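Local coordinates for putative permease protein, ABC transporter (Porphyromonas gingivalis, PDB 3IS6), which is the MacB-like periplasmic core domain of a putative ABC-transporter permease that probably takes part in transport across the membrane, at residues I14-T19 / R179-V184; V43-Q48 / A57-L62; S66-E71 / K127-A132. One frame throughout, in Å; residues are numbered along the deposited sequence. Where two conformers were deposited one is given.

In the fold
All three contacts lie in the MacB-like periplasmic core, one part of a longer permease, and all reach one mixed sheet. Contact 1 pairs strand 14-23 with strand 181-186, bringing together strands about 160 residues apart in sequence. Contacts 2 and 3 fall between its segments in sequence, contact 2 first. Contacts 1 and 2 touch, their centres about 7 Å apart, because strand 181-186 also pairs with strand 54-70. That long strand then runs on to contact 3, whose centre lies about 28 Å from that of contact 2 and about 30 Å from that of contact 1. Strand 54-70 thus links the helix-packed region to the strand pair of contact 3.

Contact 1: I14-T19 / R179-V184; sequences ICIVKT and RYIAYV
Ile16 CG2 rests against the ring of Tyr183, 3.6 Å from Tyr183 CD1. The two side chains lie side by side and point the same way. Ile16 holds CG1 in the crowded position between backbone N and carbonyl carbon (chi1 60°), which leaves CG2 beside the backbone N and near the ring. Ile181 CG2 lies over one face of the same ring, offset toward the rim, 3.5 Å above its plane. Phe91 and Phe226 add edge-to-face contacts with Tyr183.

On the other side of the sheet, Val17 CG2 meets Ala182 CB at 3.7 Å and Val184 CG2 at 4.0 Å. Ile47 and Ala44 of helix 43-50 pack on this side, against Val17 and Ala182 respectively.

The two strands are antiparallel neighbours in the mixed sheet of the MacB-like core. Strand 14-23 lies between strands 181-186 and 218-225 here. Cys15 and Val184 form a hydrogen-bonded pair; Ile16 and Tyr183 form the next, non-hydrogen-bonded pair.

Cys15 N gives a nearly straight bond to Val184 O, in the carbonyl plane, at 2.9 Å. Val184 N returns one to Cys15 O, from above that carbonyl's plane. Val17 N reaches Ala182 O at 3.2 Å, with a more bent N-H...O angle of 139°. Beyond this bond a water bridges the strands. It donates to Val17 O at 2.7 Å and accepts from Ala182 N at 3.1 Å.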
ATOM      1  N   ILE A  14      13.331 -14.639  21.928  1.00 17.00           N
ATOM      2  CA  ILE A  14      12.507 -13.822  21.068  1.00 17.10           C
ATOM      3  C   ILE A  14      11.433 -13.094  21.837  1.00 17.08           C
ATOM      4  O   ILE A  14      10.754 -13.668  22.609  1.00 15.02           O
ATOM      5  CB  ILE A  14      11.832 -14.656  19.986  1.00 17.31           C
ATOM      6  CG1 ILE A  14      12.861 -15.436  19.202  1.00 18.16           C
ATOM      7  CG2 ILE A  14      11.019 -13.798  19.104  1.00 16.98           C
ATOM      8  CD1 ILE A  14      12.284 -16.385  18.275  1.00 19.85           C
ATOM      9  N   CYS A  15      11.312 -11.812  21.557  1.00 16.94           N
ATOM     10  CA  CYS A  15      10.322 -10.931  22.105  1.00 17.31           C
ATOM     11  C   CYS A  15       9.524 -10.266  20.983  1.00 16.96           C
ATOM     12  O   CYS A  15       9.942 -10.255  19.879  1.00 16.92           O
ATOM     13  CB  CYS A  15      10.981  -9.839  22.924  1.00 17.13           C
ATOM     14  SG  CYS A  15      11.916 -10.364  24.327  1.00 21.34           S
ATOM     15  N   ILE A  16       8.378  -9.717  21.318  1.00 16.46           N
ATOM     16  CA  ILE A  16       7.648  -8.843  20.453  1.00 16.19           C
ATOM     17  C   ILE A  16       7.560  -7.495  21.120  1.00 15.65           C
ATOM     18  O   ILE A  16       7.736  -7.388  22.302  1.00 14.76           O
ATOM     19  CB  ILE A  16       6.230  -9.329  20.079  1.00 17.15           C
ATOM     20  CG1 ILE A  16       5.345  -9.496  21.286  1.00 17.63           C
ATOM     21  CG2 ILE A  16       6.273 -10.594  19.313  1.00 17.80           C
ATOM     22  CD1 ILE A  16       3.873  -9.335  20.993  1.00 19.90           C
ATOM     23  N   VAL A  17       7.281  -6.476  20.338  1.00 13.95           N
ATOM     24  CA  VAL A  17       7.206  -5.149  20.840  1.00 12.60           C
ATOM     25  C   VAL A  17       5.780  -4.792  21.102  1.00 11.35           C
ATOM     26  O   VAL A  17       4.984  -4.786  20.236  1.00 13.07           O
ATOM     27  CB  VAL A  17       7.750  -4.137  19.857  1.00 12.37           C
ATOM     28  CG1 VAL A  17       7.686  -2.834  20.412  1.00 10.96           C
ATOM     29  CG2 VAL A  17       9.124  -4.478  19.419  1.00 12.17           C
ATOM     30  N   LYS A  18       5.514  -4.469  22.343  1.00  8.43           N
ATOM     31  CA  LYS A  18       4.218  -4.044  22.800  1.00  7.00           C
ATOM     32  C   LYS A  18       4.210  -2.555  23.100  1.00  5.81           C
ATOM     33  O   LYS A  18       5.223  -1.955  23.276  1.00  4.37           O
ATOM     34  CB  LYS A  18       3.780  -4.816  24.042  1.00  7.08           C
ATOM     35  CG  LYS A  18       3.832  -6.294  23.924  1.00  7.49           C
ATOM     36  CD  LYS A  18       2.491  -6.891  24.040  1.00 10.02           C
ATOM     37  CE  LYS A  18       1.693  -6.218  25.068  1.00 10.70           C
ATOM     38  NZ  LYS A  18       0.326  -6.199  24.713  1.00 12.94           N
ATOM     39  N   THR A  19       3.028  -1.989  23.119  1.00  4.37           N
ATOM     40  CA  THR A  19       2.841  -0.593  23.362  1.00  3.56           C
ATOM     41  C   THR A  19       1.832  -0.427  24.468  1.00  3.91           C
ATOM     42  O   THR A  19       0.790  -1.037  24.426  1.00  3.57           O
ATOM     43  CB  THR A  19       2.285   0.086  22.132  1.00  2.98           C
ATOM     44  OG1 THR A  19       3.043  -0.291  20.992  1.00  2.55           O
ATOM     45  CG2 THR A  19       2.316   1.562  22.275  1.00  2.01           C
ATOM     46  N   ARG A 179      -0.042  -1.681  12.277  1.00 12.69           N
ATOM     47  CA  ARG A 179      -0.373  -2.931  11.648  1.00 11.64           C
ATOM     48  C   ARG A 179       0.753  -3.956  11.547  1.00 10.90           C
ATOM     49  O   ARG A 179       0.550  -4.977  10.983  1.00 10.41           O
ATOM     50  CB  ARG A 179      -0.950  -2.672  10.267  1.00 11.98           C
ATOM     51  CG  ARG A 179       0.042  -2.180   9.259  1.00 12.02           C
ATOM     52  CD  ARG A 179      -0.587  -2.070   7.907  1.00 14.37           C
ATOM     53  NE  ARG A 179      -0.873  -3.362   7.369  1.00 13.81           N
ATOM     54  CZ  ARG A 179      -1.694  -3.614   6.381  1.00 15.01           C
ATOM     55  NH1 ARG A 179      -2.328  -2.651   5.780  1.00 14.91           N
ATOM     56  NH2 ARG A 179      -1.872  -4.842   5.997  1.00 14.05           N
ATOM     57  N   TYR A 180       1.918  -3.654  12.095  1.00 10.02           N
ATOM     58  CA  TYR A 180       3.085  -4.508  12.007  1.00  9.42           C
ATOM     59  C   TYR A 180       3.403  -5.218  13.327  1.00  9.07           C
ATOM     60  O   TYR A 180       3.240  -4.680  14.360  1.00  9.00           O
ATOM     61  CB  TYR A 180       4.324  -3.708  11.614  1.00  8.81           C
ATOM     62  CG  TYR A 180       4.273  -3.012  10.283  1.00  8.23           C
ATOM     63  CD1 TYR A 180       4.878  -3.533   9.195  1.00  7.05           C
ATOM     64  CD2 TYR A 180       3.623  -1.815  10.140  1.00 10.93           C
ATOM     65  CE1 TYR A 180       4.814  -2.904   7.977  1.00  9.10           C
ATOM     66  CE2 TYR A 180       3.560  -1.183   8.948  1.00 11.10           C
ATOM     67  CZ  TYR A 180       4.158  -1.730   7.869  1.00 11.30           C
ATOM     68  OH  TYR A 180       4.092  -1.099   6.688  1.00 11.30           O
ATOM     69  N   ILE A 181       3.897  -6.422  13.252  1.00  8.54           N
ATOM     70  CA  ILE A 181       4.380  -7.091  14.413  1.00  8.89           C
ATOM     71  C   ILE A 181       5.887  -7.039  14.342  1.00  9.35           C
ATOM     72  O   ILE A 181       6.466  -7.358  13.355  1.00  6.84           O
ATOM     73  CB  ILE A 181       3.966  -8.528  14.466  1.00  8.30           C
ATOM     74  CG1 ILE A 181       2.459  -8.681  14.418  1.00  8.42           C
ATOM     75  CG2 ILE A 181       4.476  -9.144  15.684  1.00  8.13           C
ATOM     76  CD1 ILE A 181       2.038 -10.032  14.319  1.00  6.37           C
ATOM     77  N   ALA A 182       6.503  -6.617  15.415  1.00 10.18           N
ATOM     78  CA  ALA A 182       7.929  -6.496  15.438  1.00 11.56           C
ATOM     79  C   ALA A 182       8.512  -7.522  16.371  1.00 12.56           C
ATOM     80  O   ALA A 182       8.221  -7.525  17.517  1.00 13.54           O
ATOM     81  CB  ALA A 182       8.298  -5.161  15.878  1.00 12.30           C
ATOM     82  N   TYR A 183       9.345  -8.374  15.828  1.00 12.36           N
ATOM     83  CA  TYR A 183       9.985  -9.420  16.550  1.00 12.25           C
ATOM     84  C   TYR A 183      11.433  -9.053  16.776  1.00 12.70           C
ATOM     85  O   TYR A 183      12.099  -8.624  15.891  1.00 11.16           O
ATOM     86  CB  TYR A 183       9.924 -10.712  15.786  1.00 11.52           C
ATOM     87  CG  TYR A 183       8.540 -11.234  15.453  1.00 12.92           C
ATOM     88  CD1 TYR A 183       7.825 -11.978  16.348  1.00 11.29           C
ATOM     89  CD2 TYR A 183       7.955 -10.976  14.235  1.00 10.23           C
ATOM     90  CE1 TYR A 183       6.612 -12.453  16.041  1.00  9.67           C
ATOM     91  CE2 TYR A 183       6.725 -11.443  13.933  1.00  8.34           C
ATOM     92  CZ  TYR A 183       6.059 -12.188  14.831  1.00  8.88           C
ATOM     93  OH  TYR A 183       4.839 -12.659  14.517  1.00  8.92           O
ATOM     94  N   VAL A 184      11.880  -9.232  17.993  1.00 13.44           N
ATOM     95  CA  VAL A 184      13.215  -8.892  18.388  1.00 14.77           C
ATOM     96  C   VAL A 184      13.909 -10.049  19.077  1.00 15.93           C
ATOM     97  O   VAL A 184      13.413 -10.549  20.041  1.00 16.83           O
ATOM     98  CB  VAL A 184      13.153  -7.755  19.370  1.00 15.39           C
ATOM     99  CG1 VAL A 184      14.471  -7.320  19.765  1.00 15.12           C
ATOM    100  CG2 VAL A 184      12.400  -6.643  18.844  1.00 16.21           C
TER
HETATM  101  O   HOH W   1       4.617  -5.973  17.788  1.00 14.64           O

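Contact 2: V43-Q48 / A57-L62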
ATOM      1  N   VAL A  43       9.354   1.082  13.570  1.00 21.26           N
ATOM      2  CA  VAL A  43       9.936   0.624  14.806  1.00 21.58           C
ATOM      3  C   VAL A  43      10.936  -0.496  14.723  1.00 21.61           C
ATOM      4  O   VAL A  43      11.993  -0.370  15.256  1.00 21.28           O
ATOM      5  CB  VAL A  43       8.848   0.177  15.751  1.00 21.09           C
ATOM      6  CG1 VAL A  43       9.416  -0.276  17.003  1.00 21.62           C
ATOM      7  CG2 VAL A  43       7.896   1.242  15.966  1.00 22.39           C
ATOM      8  N   ALA A  44      10.633  -1.578  14.031  1.00 20.94           N
ATOM      9  CA  ALA A  44      11.557  -2.693  14.058  1.00 21.69           C
ATOM     10  C   ALA A  44      12.951  -2.394  13.515  1.00 21.39           C
ATOM     11  O   ALA A  44      13.894  -2.717  14.128  1.00 21.59           O
ATOM     12  CB  ALA A  44      10.990  -3.855  13.339  1.00 20.67           C
ATOM     13  N   PRO A  45      13.062  -1.761  12.370  1.00 21.64           N
ATOM     14  CA  PRO A  45      14.383  -1.474  11.824  1.00 21.14           C
ATOM     15  C   PRO A  45      15.172  -0.570  12.732  1.00 21.11           C
ATOM     16  O   PRO A  45      16.332  -0.760  12.868  1.00 20.29           O
ATOM     17  CB  PRO A  45      14.079  -0.779  10.514  1.00 21.73           C
ATOM     18  CG  PRO A  45      12.655  -0.723  10.382  1.00 22.28           C
ATOM     19  CD  PRO A  45      12.018  -1.577  11.367  1.00 21.25           C
ATOM     20  N   ALA A  46      14.523   0.394  13.341  1.00 20.46           N
ATOM     21  CA  ALA A  46      15.172   1.293  14.247  1.00 20.84           C
ATOM     22  C   ALA A  46      15.718   0.579  15.464  1.00 20.98           C
ATOM     23  O   ALA A  46      16.762   0.899  15.946  1.00 21.16           O
ATOM     24  CB  ALA A  46      14.279   2.365  14.625  1.00 20.65           C
ATOM     25  N   ILE A  47      15.006  -0.406  15.960  1.00 21.18           N
ATOM     26  CA  ILE A  47      15.476  -1.137  17.101  1.00 21.29           C
ATOM     27  C   ILE A  47      16.756  -1.883  16.795  1.00 21.85           C
ATOM     28  O   ILE A  47      17.662  -1.860  17.572  1.00 20.22           O
ATOM     29  CB  ILE A  47      14.410  -2.091  17.623  1.00 21.21           C
ATOM     30  CG1 ILE A  47      13.333  -1.313  18.324  1.00 20.73           C
ATOM     31  CG2 ILE A  47      14.977  -3.040  18.574  1.00 22.55           C
ATOM     32  CD1 ILE A  47      12.169  -2.100  18.622  1.00 20.61           C
ATOM     33  N   GLN A  48      16.830  -2.527  15.651  1.00 22.57           N
ATOM     34  CA  GLN A  48      18.034  -3.245  15.318  1.00 23.70           C
ATOM     35  C   GLN A  48      19.237  -2.340  15.200  1.00 24.17           C
ATOM     36  O   GLN A  48      20.303  -2.681  15.621  1.00 24.50           O
ATOM     37  CB  GLN A  48      17.904  -4.020  14.024  1.00 24.31           C
ATOM     38  CG  GLN A  48      19.006  -5.002  13.870  1.00 25.93           C
ATOM     39  CD  GLN A  48      18.798  -5.963  12.776  1.00 27.51           C
ATOM     40  OE1 GLN A  48      17.745  -6.499  12.607  1.00 27.13           O
ATOM     41  NE2 GLN A  48      19.826  -6.200  12.023  1.00 29.62           N
ATOM     42  N   ALA A  57      16.243  -7.883  14.620  1.00 19.66           N
ATOM     43  CA  ALA A  57      14.857  -7.470  14.619  1.00 19.40           C
ATOM     44  C   ALA A  57      14.250  -7.529  13.229  1.00 19.41           C
ATOM     45  O   ALA A  57      14.898  -7.276  12.280  1.00 19.77           O
ATOM     46  CB  ALA A  57      14.710  -6.149  15.153  1.00 19.17           C
ATOM     47  N   THR A  58      12.987  -7.878  13.153  1.00 19.93           N
ATOM     48  CA  THR A  58      12.285  -7.969  11.896  1.00 19.75           C
ATOM     49  C   THR A  58      10.811  -7.643  12.062  1.00 19.97           C
ATOM     50  O   THR A  58      10.321  -7.677  13.136  1.00 20.18           O
ATOM     51  CB  THR A  58      12.536  -9.313  11.192  1.00 19.28           C
ATOM     52  OG1 THR A  58      12.247  -9.194   9.815  1.00 20.39           O
ATOM     53  CG2 THR A  58      11.722 -10.429  11.761  1.00 20.88           C
ATOM     54  N   ARG A  59      10.140  -7.334  10.971  1.00 19.84           N
ATOM     55  CA  ARG A  59       8.762  -6.917  10.968  1.00 20.24           C
ATOM     56  C   ARG A  59       7.918  -7.707   9.980  1.00 20.23           C
ATOM     57  O   ARG A  59       8.371  -8.066   8.955  1.00 19.76           O
ATOM     58  CB  ARG A  59       8.660  -5.432  10.673  1.00 20.53           C
ATOM     59  CG  ARG A  59       9.155  -5.010   9.308  1.00 22.77           C
ATOM     60  CD  ARG A  59       9.287  -3.531   9.155  1.00 23.14           C
ATOM     61  NE  ARG A  59      10.248  -3.174   8.136  1.00 21.71           N
ATOM     62  CZ  ARG A  59      10.433  -1.968   7.643  1.00 23.10           C
ATOM     63  NH1 ARG A  59       9.730  -0.944   8.049  1.00 22.58           N
ATOM     64  NH2 ARG A  59      11.349  -1.790   6.728  1.00 22.45           N
ATOM     65  N   THR A  60       6.677  -7.956  10.339  1.00 19.25           N
ATOM     66  CA  THR A  60       5.696  -8.515   9.442  1.00 19.62           C
ATOM     67  C   THR A  60       4.380  -7.738   9.491  1.00 19.17           C
ATOM     68  O   THR A  60       4.109  -7.062  10.432  1.00 18.95           O
ATOM     69  CB  THR A  60       5.407  -9.993   9.755  1.00 19.71           C
ATOM     70  OG1 THR A  60       4.759 -10.102  10.998  1.00 20.82           O
ATOM     71  CG2 THR A  60       6.646 -10.788   9.807  1.00 19.92           C
ATOM     72  N   THR A  61       3.593  -7.824   8.437  1.00 19.05           N
ATOM     73  CA  THR A  61       2.209  -7.424   8.473  1.00 18.98           C
ATOM     74  C   THR A  61       1.316  -8.406   7.713  1.00 19.20           C
ATOM     75  O   THR A  61       1.618  -8.765   6.623  1.00 19.41           O
ATOM     76  CB  THR A  61       2.003  -5.962   8.036  1.00 19.20           C
ATOM     77  OG1 THR A  61       0.646  -5.591   8.217  1.00 19.90           O
ATOM     78  CG2 THR A  61       2.362  -5.753   6.623  1.00 19.90           C
ATOM     79  N   LEU A  62       0.222  -8.811   8.315  1.00 19.01           N
ATOM     80  CA  LEU A  62      -0.657  -9.772   7.717  1.00 17.77           C
ATOM     81  C   LEU A  62      -1.593  -9.115   6.759  1.00 17.49           C
ATOM     82  O   LEU A  62      -2.244  -8.201   7.114  1.00 17.81           O
ATOM     83  CB  LEU A  62      -1.486 -10.439   8.782  1.00 19.12           C
ATOM     84  CG  LEU A  62      -2.528 -11.429   8.312  1.00 19.66           C
ATOM     85  CD1 LEU A  62      -1.919 -12.674   7.853  1.00 20.88           C
ATOM     86  CD2 LEU A  62      -3.511 -11.714   9.359  1.00 23.45           C
TER
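Arg59 carries much of this helix-on-strand packing, in which helix 43-50 packs along strand 54-70 in the MacB-like core. The helix and strand segments run almost antiparallel, at 175°, with axes 6.9 Å apart. Arg59 CB meets Ala44 CB at 3.9 Å. CG takes the crowded position between backbone N and carbonyl carbon (chi1 63°), and the chain then runs extended to NE. CD and NE pass Pro45 CD, each at about 4.0 Å. At the tip, Pro45 CG sits over the centre of the guanidinium, 3.7 Å above its plane. The proline and arginine side chains cross at about a right angle. The polar end is fixed from outside the two segments: NE forms a salt bridge with Glu84, and NH1 donates to Gly41 O. Glu84 also bonds Thr58 OG1, so one carboxylate serves two neighbouring residues of the strand.

Toward the start of the strand segment, Ala57 CB lies 3.7 Å from Ala44 O. Gln48 reaches the same residue with an extended chain, CG anti to its backbone N. Ala57 N donates to Gln48 OE1 at 2.9 Å, nearly straight at hydrogen but from above the amide plane.

Contact 3: S66-E71 / K127-A132; sequences SKMILE and KRLRPA
Glu71 turns back on Arg128 with one bend, at chi2. Its CG is anti to the carbonyl carbon (chi1 -70°), and chi2 of -66° folds the carboxylate toward the opposite strand. Arg128 also sets CG anti to its carbonyl carbon and bends at chi3, so its guanidinium edge meets the carboxylate obliquely, the two planes turned 43° apart. NE and NH2 of Arg128 each take one carboxylate oxygen. Arg128 NH2 meets Glu71 OE1 at 3.0 Å, almost straight and in the guanidinium plane; Arg128 NE reaches Glu71 OE2 at 3.2 Å, with OE2 tilted from that plane. Both oxygens use their syn lone pairs. Glu71 OE2 also accepts from Arg128 N at 2.8 Å, from above the carboxylate plane. Three bonds thus fix the carboxylate, which probably lowers its proton affinity.

The salt bridge lies at the end of an antiparallel strand pair of the mixed sheet in the MacB-like core, about 22 Å (centre to centre) from the middle of the chain. Glu71 N bonds Arg128 O, and Ile69 and Arg130 exchange two backbone bonds. Ala132 N donates to Lys67 O at 3.0 Å, from above the carbonyl plane.

On the buried side, selenomethionine Met68 bends at chi2 and chi3, and its CE touches Leu129 CB at 3.8 Å. Leu70 CD1 meets Leu129 CD2 at 4.0 Å. Met159 of strand 159-162 packs on both Met68 and Leu129.

Ile69 and Arg130 occupy the opposite face. Ile69 CG1 packs on Ala132 CB at 3.8 Å, while Arg130 NH1 forms a salt bridge with Asp72. At the far end, Val237 of the second subunit packs on Pro131.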
ATOM      1  N   SER A  66      -7.158 -14.105   0.736  1.00 15.55           N
ATOM      2  CA  SER A  66      -7.720 -13.660  -0.529  1.00 15.26           C
ATOM      3  C   SER A  66      -7.570 -14.742  -1.583  1.00 14.63           C
ATOM      4  O   SER A  66      -6.938 -15.703  -1.347  1.00 14.32           O
ATOM      5  CB  SER A  66      -7.104 -12.358  -0.987  1.00 15.51           C
ATOM      6  OG  SER A  66      -5.907 -12.572  -1.630  1.00 16.70           O
ATOM      7  N   LYS A  67      -8.162 -14.548  -2.737  1.00 13.94           N
ATOM      8  CA  LYS A  67      -8.159 -15.554  -3.766  1.00 13.76           C
ATOM      9  C   LYS A  67      -7.151 -15.255  -4.852  1.00 13.98           C
ATOM     10  O   LYS A  67      -7.075 -14.165  -5.306  1.00 13.31           O
ATOM     11  CB  LYS A  67      -9.534 -15.692  -4.352  1.00 14.09           C
ATOM     12  CG  LYS A  67     -10.400 -16.535  -3.547  1.00 15.98           C
ATOM     13  CD  LYS A  67     -11.804 -16.303  -3.837  1.00 20.08           C
ATOM     14  CE  LYS A  67     -12.664 -17.329  -3.118  1.00 22.19           C
ATOM     15  NZ  LYS A  67     -14.018 -17.413  -3.706  1.00 22.78           N
HETATM   16  N   MSE A  68      -6.365 -16.249  -5.210  1.00 13.60           N
HETATM   17  CA  MSE A  68      -5.345 -16.169  -6.236  1.00 14.95           C
HETATM   18  C   MSE A  68      -5.634 -17.178  -7.345  1.00 14.28           C
HETATM   19  O   MSE A  68      -6.014 -18.257  -7.062  1.00 13.45           O
HETATM   20  CB  MSE A  68      -3.974 -16.471  -5.670  1.00 14.83           C
HETATM   21  CG  MSE A  68      -3.490 -15.591  -4.583  1.00 21.19           C
HETATM   22 SE   MSE A  68      -3.180 -13.793  -5.018  1.00 31.02          SE
HETATM   23  CE  MSE A  68      -1.589 -13.915  -5.879  1.00 26.55           C
ATOM     24  N   ILE A  69      -5.437 -16.811  -8.592  1.00 15.53           N
ATOM     25  CA  ILE A  69      -5.561 -17.677  -9.687  0.50 16.13           C
ATOM     26  C   ILE A  69      -4.168 -18.112 -10.193  1.00 16.95           C
ATOM     27  O   ILE A  69      -3.344 -17.279 -10.428  1.00 17.47           O
ATOM     28  CB  ILE A  69      -6.390 -17.051 -10.824  0.50 16.31           C
ATOM     29  CG1 ILE A  69      -7.781 -16.680 -10.309  0.50 16.16           C
ATOM     30  CG2 ILE A  69      -6.488 -18.028 -12.010  0.50 16.26           C
ATOM     31  CD1 ILE A  69      -8.643 -15.945 -11.320  0.50 18.97           C
ATOM     32  N   LEU A  70      -3.967 -19.396 -10.384  1.00 17.14           N
ATOM     33  CA  LEU A  70      -2.679 -19.904 -10.813  1.00 18.00           C
ATOM     34  C   LEU A  70      -2.689 -20.153 -12.304  1.00 18.58           C
ATOM     35  O   LEU A  70      -3.507 -20.847 -12.775  1.00 18.73           O
ATOM     36  CB  LEU A  70      -2.380 -21.198 -10.103  1.00 18.50           C
ATOM     37  CG  LEU A  70      -1.096 -21.916 -10.440  1.00 19.51           C
ATOM     38  CD1 LEU A  70       0.094 -21.141 -10.063  1.00 19.68           C
ATOM     39  CD2 LEU A  70      -1.094 -23.267  -9.841  1.00 22.09           C
ATOM     40  N   GLU A  71      -1.813 -19.508 -13.038  1.00 18.43           N
ATOM     41  CA  GLU A  71      -1.667 -19.760 -14.465  1.00 19.08           C
ATOM     42  C   GLU A  71      -2.999 -19.660 -15.196  1.00 19.10           C
ATOM     43  O   GLU A  71      -3.304 -20.455 -16.025  1.00 18.04           O
ATOM     44  CB  GLU A  71      -0.995 -21.094 -14.738  1.00 19.89           C
ATOM     45  CG  GLU A  71       0.482 -21.165 -14.369  1.00 20.19           C
ATOM     46  CD  GLU A  71       1.388 -20.261 -15.198  1.00 23.02           C
ATOM     47  OE1 GLU A  71       1.033 -19.904 -16.305  1.00 23.65           O
ATOM     48  OE2 GLU A  71       2.464 -19.886 -14.747  1.00 21.36           O
ATOM     49  N   LYS A 127       5.971 -20.809 -11.592  1.00 19.08           N
ATOM     50  CA  LYS A 127       4.622 -20.532 -12.042  1.00 20.04           C
ATOM     51  C   LYS A 127       4.118 -19.146 -11.611  1.00 20.77           C
ATOM     52  O   LYS A 127       4.657 -18.514 -10.748  1.00 20.79           O
ATOM     53  CB  LYS A 127       3.689 -21.637 -11.615  1.00 20.00           C
ATOM     54  CG  LYS A 127       3.843 -22.887 -12.400  1.00 20.17           C
ATOM     55  CD  LYS A 127       2.970 -23.985 -11.892  1.00 22.04           C
ATOM     56  CE  LYS A 127       2.569 -24.944 -12.974  1.00 22.24           C
ATOM     57  NZ  LYS A 127       1.812 -26.065 -12.505  1.00 22.48           N
ATOM     58  N   ARG A 128       3.074 -18.690 -12.247  1.00 20.73           N
ATOM     59  CA  ARG A 128       2.598 -17.346 -12.055  1.00 21.11           C
ATOM     60  C   ARG A 128       1.197 -17.264 -11.420  1.00 21.20           C
ATOM     61  O   ARG A 128       0.317 -17.976 -11.803  1.00 20.80           O
ATOM     62  CB  ARG A 128       2.636 -16.584 -13.366  1.00 21.69           C
ATOM     63  CG  ARG A 128       4.021 -16.373 -13.925  1.00 23.56           C
ATOM     64  CD  ARG A 128       3.997 -16.069 -15.410  1.00 30.74           C
ATOM     65  NE  ARG A 128       3.373 -17.141 -16.171  1.00 35.19           N
ATOM     66  CZ  ARG A 128       3.571 -17.384 -17.461  1.00 36.21           C
ATOM     67  NH1 ARG A 128       4.383 -16.633 -18.172  1.00 37.00           N
ATOM     68  NH2 ARG A 128       2.942 -18.375 -18.039  1.00 36.74           N
ATOM     69  N   LEU A 129       1.066 -16.373 -10.458  1.00 20.92           N
ATOM     70  CA  LEU A 129      -0.124 -16.150  -9.664  1.00 22.47           C
ATOM     71  C   LEU A 129      -0.633 -14.725  -9.831  1.00 21.73           C
ATOM     72  O   LEU A 129       0.130 -13.825  -9.913  1.00 20.07           O
ATOM     73  CB  LEU A 129       0.197 -16.317  -8.182  1.00 23.01           C
ATOM     74  CG  LEU A 129       0.307 -17.663  -7.522  1.00 25.51           C
ATOM     75  CD1 LEU A 129       0.775 -17.572  -6.155  1.00 26.36           C
ATOM     76  CD2 LEU A 129      -0.986 -18.296  -7.529  1.00 27.91           C
ATOM     77  N   ARG A 130      -1.930 -14.530  -9.851  1.00 21.36           N
ATOM     78  CA  ARG A 130      -2.476 -13.198  -9.727  1.00 21.00           C
ATOM     79  C   ARG A 130      -3.798 -13.165  -8.971  1.00 20.67           C
ATOM     80  O   ARG A 130      -4.451 -14.138  -8.847  1.00 19.10           O
ATOM     81  CB  ARG A 130      -2.564 -12.516 -11.064  1.00 22.40           C
ATOM     82  CG  ARG A 130      -3.619 -12.992 -11.916  1.00 24.04           C
ATOM     83  CD  ARG A 130      -3.705 -12.152 -13.152  1.00 28.32           C
ATOM     84  NE  ARG A 130      -2.519 -12.216 -13.965  1.00 24.69           N
ATOM     85  CZ  ARG A 130      -2.387 -13.034 -14.979  1.00 27.50           C
ATOM     86  NH1 ARG A 130      -3.364 -13.847 -15.256  1.00 29.73           N
ATOM     87  NH2 ARG A 130      -1.284 -13.061 -15.696  1.00 28.29           N
ATOM     88  N   PRO A 131      -4.164 -12.018  -8.459  1.00 20.72           N
ATOM     89  CA  PRO A 131      -5.371 -11.933  -7.670  1.00 20.45           C
ATOM     90  C   PRO A 131      -6.519 -12.296  -8.546  1.00 20.09           C
ATOM     91  O   PRO A 131      -6.535 -11.989  -9.688  1.00 18.92           O
ATOM     92  CB  PRO A 131      -5.431 -10.464  -7.292  1.00 20.50           C
ATOM     93  CG  PRO A 131      -4.127 -10.003  -7.422  1.00 20.71           C
ATOM     94  CD  PRO A 131      -3.509 -10.719  -8.527  1.00 21.17           C
ATOM     95  N   ALA A 132      -7.495 -12.940  -7.975  1.00 19.72           N
ATOM     96  CA  ALA A 132      -8.542 -13.506  -8.759  1.00 20.32           C
ATOM     97  C   ALA A 132      -9.283 -12.470  -9.576  1.00 20.41           C
ATOM     98  O   ALA A 132      -9.731 -12.761 -10.623  1.00 21.18           O
ATOM     99  CB  ALA A 132      -9.476 -14.266  -7.907  1.00 20.47           C
TER